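Local coordinates for fiber protein (PDB 5FLD), which probably attaches the adenovirus particle to receptors on its host cell through the trimeric head domain at the fibre's end, the part described here, at residues T57-S61 against I62-I66. The protein carries 2 engineered substitutions. Numbering follows the deposited sequence.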
loop_
_atom_site.group_PDB
_atom_site.type_symbol
_atom_site.label_atom_id
_atom_site.label_comp_id
_atom_site.label_asym_id
_atom_site.label_seq_id
_atom_site.Cartn_x
_atom_site.Cartn_y
_atom_site.Cartn_z
ATOM N N THR A 57 -14.538 9.104 7.990
ATOM C CA THR A 57 -15.459 9.640 6.977
ATOM C C THR A 57 -16.274 8.480 6.424
ATOM O O THR A 57 -15.710 7.500 5.950
ATOM C CB THR A 57 -14.716 10.397 5.871
ATOM O OG1 THR A 57 -13.968 11.483 6.436
ATOM C CG2 THR A 57 -15.703 10.969 4.833
ATOM N N ARG A 58 -17.609 8.576 6.499
ATOM C CA ARG A 58 -18.489 7.542 5.959
ATOM C C ARG A 58 -18.702 7.843 4.491
ATOM O O ARG A 58 -18.921 8.988 4.111
ATOM C CB ARG A 58 -19.845 7.507 6.662
ATOM C CG ARG A 58 -19.785 7.080 8.118
ATOM C CD ARG A 58 -21.110 7.365 8.830
ATOM N NE ARG A 58 -21.055 7.119 10.276
ATOM C CZ ARG A 58 -22.090 7.225 11.118
ATOM N NH1 ARG A 58 -23.303 7.578 10.682
ATOM N NH2 ARG A 58 -21.915 6.972 12.417
ATOM N N VAL A 59 -18.562 6.820 3.668
ATOM C CA VAL A 59 -18.780 6.920 2.232
ATOM C C VAL A 59 -19.738 5.760 1.946
ATOM O O VAL A 59 -19.318 4.670 1.559
ATOM C CB VAL A 59 -17.439 6.816 1.465
ATOM C CG1 VAL A 59 -17.638 6.977 -0.035
ATOM C CG2 VAL A 59 -16.429 7.827 2.004
ATOM N N THR A 60 -21.027 5.989 2.216
ATOM C CA THR A 60 -22.064 4.951 2.149
ATOM C C THR A 60 -21.716 3.725 3.025
ATOM O O THR A 60 -21.614 3.865 4.245
ATOM C CB THR A 60 -22.413 4.585 0.677
ATOM O OG1 THR A 60 -21.386 3.767 0.103
ATOM C CG2 THR A 60 -22.590 5.853 -0.174
ATOM N N SER A 61 -21.491 2.554 2.425
ATOM C CA SER A 61 -21.234 1.331 3.196
ATOM C C SER A 61 -19.811 1.207 3.772
ATOM O O SER A 61 -19.556 0.307 4.582
ATOM C CB SER A 61 -21.521 0.094 2.334
ATOM O OG SER A 61 -20.749 0.120 1.143
ATOM N N ILE A 62 -18.886 2.067 3.342
ATOM C CA ILE A 62 -17.516 2.035 3.882
ATOM C C ILE A 62 -17.204 3.283 4.703
ATOM O O ILE A 62 -17.853 4.323 4.563
ATOM C CB ILE A 62 -16.448 1.829 2.787
ATOM C CG1 ILE A 62 -16.368 3.013 1.815
ATOM C CG2 ILE A 62 -16.713 0.536 2.014
ATOM C CD1 ILE A 62 -15.208 2.904 0.852
ATOM N N THR A 63 -16.210 3.146 5.576
ATOM C CA THR A 63 -15.662 4.250 6.345
ATOM C C THR A 63 -14.178 4.313 6.077
ATOM O O THR A 63 -13.517 3.281 6.004
ATOM C CB THR A 63 -15.907 4.036 7.845
ATOM O OG1 THR A 63 -17.319 4.033 8.081
ATOM C CG2 THR A 63 -15.253 5.133 8.692
ATOM N N ILE A 64 -13.703 5.538 5.894
ATOM C CA ILE A 64 -12.302 5.849 5.652
ATOM C C ILE A 64 -11.835 6.528 6.913
ATOM O O ILE A 64 -12.419 7.532 7.340
ATOM C CB ILE A 64 -12.084 6.833 4.478
ATOM C CG1 ILE A 64 -12.838 6.405 3.219
ATOM C CG2 ILE A 64 -10.581 7.062 4.249
ATOM C CD1 ILE A 64 -12.384 5.135 2.611
ATOM N N THR A 65 -10.773 5.996 7.508
ATOM C CA THR A 65 -10.222 6.597 8.682
ATOM C C THR A 65 -8.823 7.126 8.410
ATOM O O THR A 65 -7.963 6.415 7.852
ATOM C CB THR A 65 -10.211 5.597 9.852
ATOM O OG1 THR A 65 -11.542 5.152 10.136
ATOM C CG2 THR A 65 -9.621 6.233 11.067
ATOM N N ILE A 66 -8.590 8.374 8.788
ATOM C CA ILE A 66 -7.289 8.993 8.631
ATOM C C ILE A 66 -6.714 9.278 9.985
ATOM O O ILE A 66 -7.349 9.928 10.798
ATOM C CB ILE A 66 -7.377 10.345 7.886
ATOM C CG1 ILE A 66 -8.066 10.166 6.537
ATOM C CG2 ILE A 66 -6.019 11.003 7.771
ATOM C CD1 ILE A 66 -7.251 9.438 5.534
HETATM O O HOH W 1 -11.463 10.856 7.339
HETATM O O HOH W 2 -18.616 5.069 10.365
#
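V59 meets I62 and I64 on one face of a tight antiparallel hairpin, while R58 and T63 stand together on the other. The CB of V59 lies 4.0 Å from CG1 of I62. I62 holds that CG1 between its own backbone N and carbonyl carbon (chi1 66°), which leans the branch across toward V59, 3.4 Å from the carbonyl O of V59. The CG2 methyl of V59 slants across I64 and touches its CG1 at 4.0 Å, so V59 meets I62 through CB and I64 through CG2. On the R58 face the two side chains run alongside each other in the same direction. The arginine chain is extended from CG to NE, and a water links its NE to OG1 of T63, 2.8 Å from the threonine oxygen.

Four backbone hydrogen bonds fix this register, two in each of the pairs T57–I64 and V59–I62. V59 N to I62 O, at 2.7 Å, is nearly straight (174°). The return bond from I62 N to V59 O is longer, 3.2 Å, and its donor stands 52° out of the carbonyl plane, as the type II' turn from V59 to I62 closes. From the opposite face of that plane OG1 of T60 donates to the same oxygen at 2.7 Å.

The hairpin joins strands 51-59 and 62-67 of the fibre head at the trimer interface: V59 packs on T60 of a second subunit and on V59 of a third, where I62 also packs, while I62 covers L159 and I64 covers P155 and L157 of their own chain. The V59 face is thus mostly aliphatic, with T57 its polar member, opposite a water-bridged polar pair, and the V59 carbonyl O is satisfied twice, by backbone and side-chain donors.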